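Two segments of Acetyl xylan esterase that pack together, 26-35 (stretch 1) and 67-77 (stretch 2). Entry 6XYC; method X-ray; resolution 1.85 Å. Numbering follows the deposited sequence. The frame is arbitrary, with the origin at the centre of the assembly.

Stretch 1 26-35: NLDIYLPKEQ
Stretch 2 (67-77) LLKAGFAVISI

Two segments of one acetyl xylan esterase chain form adjacent antiparallel strands, with a helix end packed beside them. Strand 26-32 runs against strand 73-77, their N-to-C directions 163° apart and their axes 4.6 Å apart at closest approach. Both strands are extended: psi runs from 110° at Ile75 to 164° at Leu27, and phi lies between -142° and -101°, apart from Pro32 (-61°) and Ala73 (-67°).

The register pairs Leu27 with Ile77 (CA to CA 4.2 Å), Asp28 with Ser76 (5.2 Å), Ile29 with Ile75 (4.5 Å) and Tyr30 with Val74 (5.2 Å). The wide pairs are the hydrogen-bonded ones, each closing a two-bond ring: Asp28 N to Ser76 O 2.8 Å and Ser76 N to Asp28 O 2.9 Å; Tyr30 N to Val74 O 2.8 Å and Val74 N to Tyr30 O 2.9 Å. The same carbonyls also receive CA-H...O contacts, including Ile75 CA to Asp28 O at 3.2 Å and Ile29 CA to Val74 O at 3.4 Å, so each oxygen meets both an amide and an alpha hydrogen.

Side chains alternate between the sheet faces, which gathers the hydrocarbons of Leu27, Ile29, Ile75 and Ile77 on one buried face, where van der Waals contact and exclusion of water favour their pairing. Leu27 (chi1 p, chi2 p) brings CB to 3.8 Å from Ile77 CG2 and CD2 to 3.9 Å from Ile75 CG2. Ile29 (m, t) meets Ile75 (chi1 m, chi2 99°) with CG1 to CG1 at 4.0 Å. Ile77 is p, t. The other face carries Asp28 (m), Tyr30 (chi1 m, chi2 -90°), Val74 (t) and Ser76 (t); the Asp28 carboxylate and Ser76 OG are hydrogen-bonded elsewhere in the structure. Beyond the bridges, Leu31 (m, t) places CD2 3.7 Å from Ala73 CB.

Leu67 to Lys69 are helical, near -63/-40. Gly71, at phi/psi 100/16, leaves the helical conformation in a Schellman motif, with Phe72 N bonded to Leu67 O (3.1 Å) and Gly71 N to Leu68 O (2.9 Å). A CB at these angles would jam against the preceding carbonyl, which calls for glycine. Leu68 (m, t) sends CD2 to 4.0 Å from Tyr30 CB and 4.2 Å from Pro32 CD. Pro32 (-61/153, C-gamma exo) lies against this turn, its CB 3.4 Å from Leu68 O and its CG 3.3 Å from Phe72 O, an oxygen buried here without a hydrogen-bonding partner.

The CA-to-CB bond of Glu34 (chi1 p, chi2 -145°) points toward the second stretch, but its OE1 lies 2.9 Å from Lys69 O, a pair of acceptors and no hydrogen bond. Glu34 is poorly ordered, so this close approach should be read with caution. The contact between the two stretches buries 651 Å², both sides summed.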

# COMPACT_ATOMS: atom_id res chain seq x y z
N ASN A 26 5.58 10.36 -9.60
CA ASN A 26 5.80 11.45 -8.67
C ASN A 26 5.30 11.08 -7.28
O ASN A 26 4.45 10.21 -7.12
CB ASN A 26 5.09 12.72 -9.14
CG ASN A 26 5.78 13.38 -10.31
OD1 ASN A 26 6.90 13.05 -10.67
ND2 ASN A 26 5.09 14.35 -10.91
N LEU A 27 5.85 11.76 -6.28
CA LEU A 27 5.37 11.63 -4.92
C LEU A 27 5.41 12.99 -4.24
O LEU A 27 6.05 13.92 -4.72
CB LEU A 27 6.19 10.61 -4.12
CG LEU A 27 7.72 10.71 -4.15
CD1 LEU A 27 8.21 11.78 -3.20
CD2 LEU A 27 8.31 9.34 -3.81
N ASP A 28 4.70 13.08 -3.11
CA ASP A 28 4.71 14.27 -2.27
C ASP A 28 5.25 13.88 -0.90
O ASP A 28 4.95 12.79 -0.39
CB ASP A 28 3.31 14.87 -2.13
CG ASP A 28 2.67 15.17 -3.47
OD1 ASP A 28 3.41 15.48 -4.43
OD2 ASP A 28 1.43 15.09 -3.55
N ILE A 29 6.04 14.76 -0.29
CA ILE A 29 6.64 14.51 1.01
C ILE A 29 6.24 15.63 1.96
O ILE A 29 6.40 16.81 1.63
CB ILE A 29 8.17 14.41 0.93
CG1 ILE A 29 8.59 13.27 -0.01
CG2 ILE A 29 8.76 14.19 2.31
CD1 ILE A 29 10.08 13.23 -0.30
N TYR A 30 5.73 15.28 3.13
CA TYR A 30 5.33 16.23 4.16
C TYR A 30 6.02 15.87 5.48
O TYR A 30 6.04 14.69 5.86
CB TYR A 30 3.81 16.25 4.37
CG TYR A 30 3.01 16.55 3.13
CD1 TYR A 30 2.68 17.86 2.80
CD2 TYR A 30 2.56 15.53 2.30
CE1 TYR A 30 1.94 18.14 1.67
CE2 TYR A 30 1.82 15.80 1.17
CZ TYR A 30 1.51 17.11 0.86
OH TYR A 30 0.77 17.40 -0.26
N LEU A 31 6.57 16.88 6.17
CA LEU A 31 7.15 16.66 7.50
C LEU A 31 6.26 17.31 8.56
O LEU A 31 5.67 18.36 8.32
CB LEU A 31 8.56 17.25 7.60
CG LEU A 31 9.53 16.87 6.49
CD1 LEU A 31 10.87 17.57 6.69
CD2 LEU A 31 9.71 15.36 6.41
N PRO A 32 6.15 16.71 9.75
CA PRO A 32 5.18 17.21 10.74
C PRO A 32 5.44 18.65 11.14
O PRO A 32 6.57 19.15 11.11
CB PRO A 32 5.34 16.26 11.93
CG PRO A 32 5.94 15.01 11.35
CD PRO A 32 6.80 15.46 10.20
N LYS A 33 4.36 19.33 11.55
CA LYS A 33 4.48 20.69 12.08
C LYS A 33 5.43 20.72 13.26
O LYS A 33 6.34 21.56 13.33
CB LYS A 33 3.10 21.21 12.48
CG LYS A 33 3.11 22.59 13.13
CD LYS A 33 3.19 23.73 12.11
CE LYS A 33 2.28 23.53 10.90
NZ LYS A 33 2.76 24.25 9.69
N GLU A 34 5.20 19.85 14.24
CA GLU A 34 6.10 19.66 15.36
C GLU A 34 7.50 19.35 14.84
O GLU A 34 7.78 18.21 14.46
CB GLU A 34 5.59 18.52 16.25
CG GLU A 34 5.05 17.32 15.49
CD GLU A 34 3.87 16.65 16.18
OE1 GLU A 34 3.79 15.40 16.18
OE2 GLU A 34 3.00 17.36 16.73
N GLN A 35 8.38 20.34 14.83
CA GLN A 35 9.69 20.18 14.21
C GLN A 35 10.59 19.30 15.07
O GLN A 35 10.54 19.35 16.31
CB GLN A 35 10.34 21.54 13.97
CG GLN A 35 9.45 22.51 13.21
CD GLN A 35 10.20 23.33 12.17
OE1 GLN A 35 11.29 22.97 11.74
NE2 GLN A 35 9.59 24.44 11.75
N LEU A 67 -1.34 10.97 10.56
CA LEU A 67 0.05 10.51 10.56
C LEU A 67 1.01 11.64 10.91
O LEU A 67 1.95 11.45 11.69
CB LEU A 67 0.40 9.90 9.21
CG LEU A 67 -0.37 8.62 8.87
CD1 LEU A 67 -0.01 8.13 7.46
CD2 LEU A 67 -0.10 7.55 9.90
N LEU A 68 0.80 12.82 10.33
CA LEU A 68 1.66 13.96 10.65
C LEU A 68 1.54 14.35 12.12
O LEU A 68 2.55 14.59 12.79
CB LEU A 68 1.32 15.14 9.74
CG LEU A 68 1.71 14.93 8.27
CD1 LEU A 68 0.95 15.88 7.36
CD2 LEU A 68 3.22 15.09 8.10
N LYS A 69 0.32 14.41 12.63
CA LYS A 69 0.12 14.76 14.04
C LYS A 69 0.76 13.73 14.97
O LYS A 69 1.16 14.08 16.09
CB LYS A 69 -1.38 14.88 14.34
CG LYS A 69 -2.05 16.10 13.73
CD LYS A 69 -3.23 15.71 12.85
CE LYS A 69 -4.57 15.89 13.56
NZ LYS A 69 -5.65 15.11 12.91
N ALA A 70 0.86 12.48 14.53
CA ALA A 70 1.53 11.44 15.30
C ALA A 70 3.05 11.54 15.24
O ALA A 70 3.73 10.82 15.97
CB ALA A 70 1.09 10.06 14.81
N GLY A 71 3.58 12.42 14.39
CA GLY A 71 5.01 12.65 14.32
C GLY A 71 5.73 11.95 13.19
O GLY A 71 6.96 11.86 13.23
N PHE A 72 5.01 11.45 12.19
CA PHE A 72 5.63 10.76 11.06
C PHE A 72 5.72 11.69 9.86
O PHE A 72 4.82 12.49 9.62
CB PHE A 72 4.84 9.51 10.68
CG PHE A 72 4.85 8.43 11.72
CD1 PHE A 72 3.85 8.35 12.66
CD2 PHE A 72 5.87 7.50 11.74
CE1 PHE A 72 3.86 7.36 13.62
CE2 PHE A 72 5.89 6.50 12.70
CZ PHE A 72 4.88 6.43 13.63
N ALA A 73 6.82 11.58 9.12
CA ALA A 73 6.86 12.09 7.76
C ALA A 73 5.92 11.26 6.89
O ALA A 73 5.83 10.04 7.05
CB ALA A 73 8.29 12.03 7.21
N VAL A 74 5.22 11.93 5.98
CA VAL A 74 4.25 11.28 5.11
C VAL A 74 4.70 11.43 3.67
O VAL A 74 4.97 12.55 3.21
CB VAL A 74 2.83 11.85 5.30
CG1 VAL A 74 1.89 11.31 4.23
CG2 VAL A 74 2.30 11.55 6.71
N ILE A 75 4.77 10.31 2.95
CA ILE A 75 5.13 10.30 1.54
C ILE A 75 3.98 9.66 0.78
O ILE A 75 3.76 8.45 0.90
CB ILE A 75 6.45 9.55 1.30
CG1 ILE A 75 7.56 10.14 2.18
CG2 ILE A 75 6.84 9.63 -0.16
CD1 ILE A 75 7.82 9.34 3.44
N SER A 76 3.26 10.45 -0.00
CA SER A 76 2.14 9.97 -0.80
C SER A 76 2.59 9.80 -2.24
O SER A 76 3.07 10.76 -2.85
CB SER A 76 0.96 10.93 -0.70
OG SER A 76 -0.19 10.38 -1.34
N ILE A 77 2.41 8.60 -2.78
CA ILE A 77 3.01 8.25 -4.06
C ILE A 77 1.93 8.03 -5.11
O ILE A 77 0.82 7.57 -4.82
CB ILE A 77 3.91 7.00 -3.95
CG1 ILE A 77 3.07 5.77 -3.57
CG2 ILE A 77 5.01 7.22 -2.93
CD1 ILE A 77 3.84 4.46 -3.65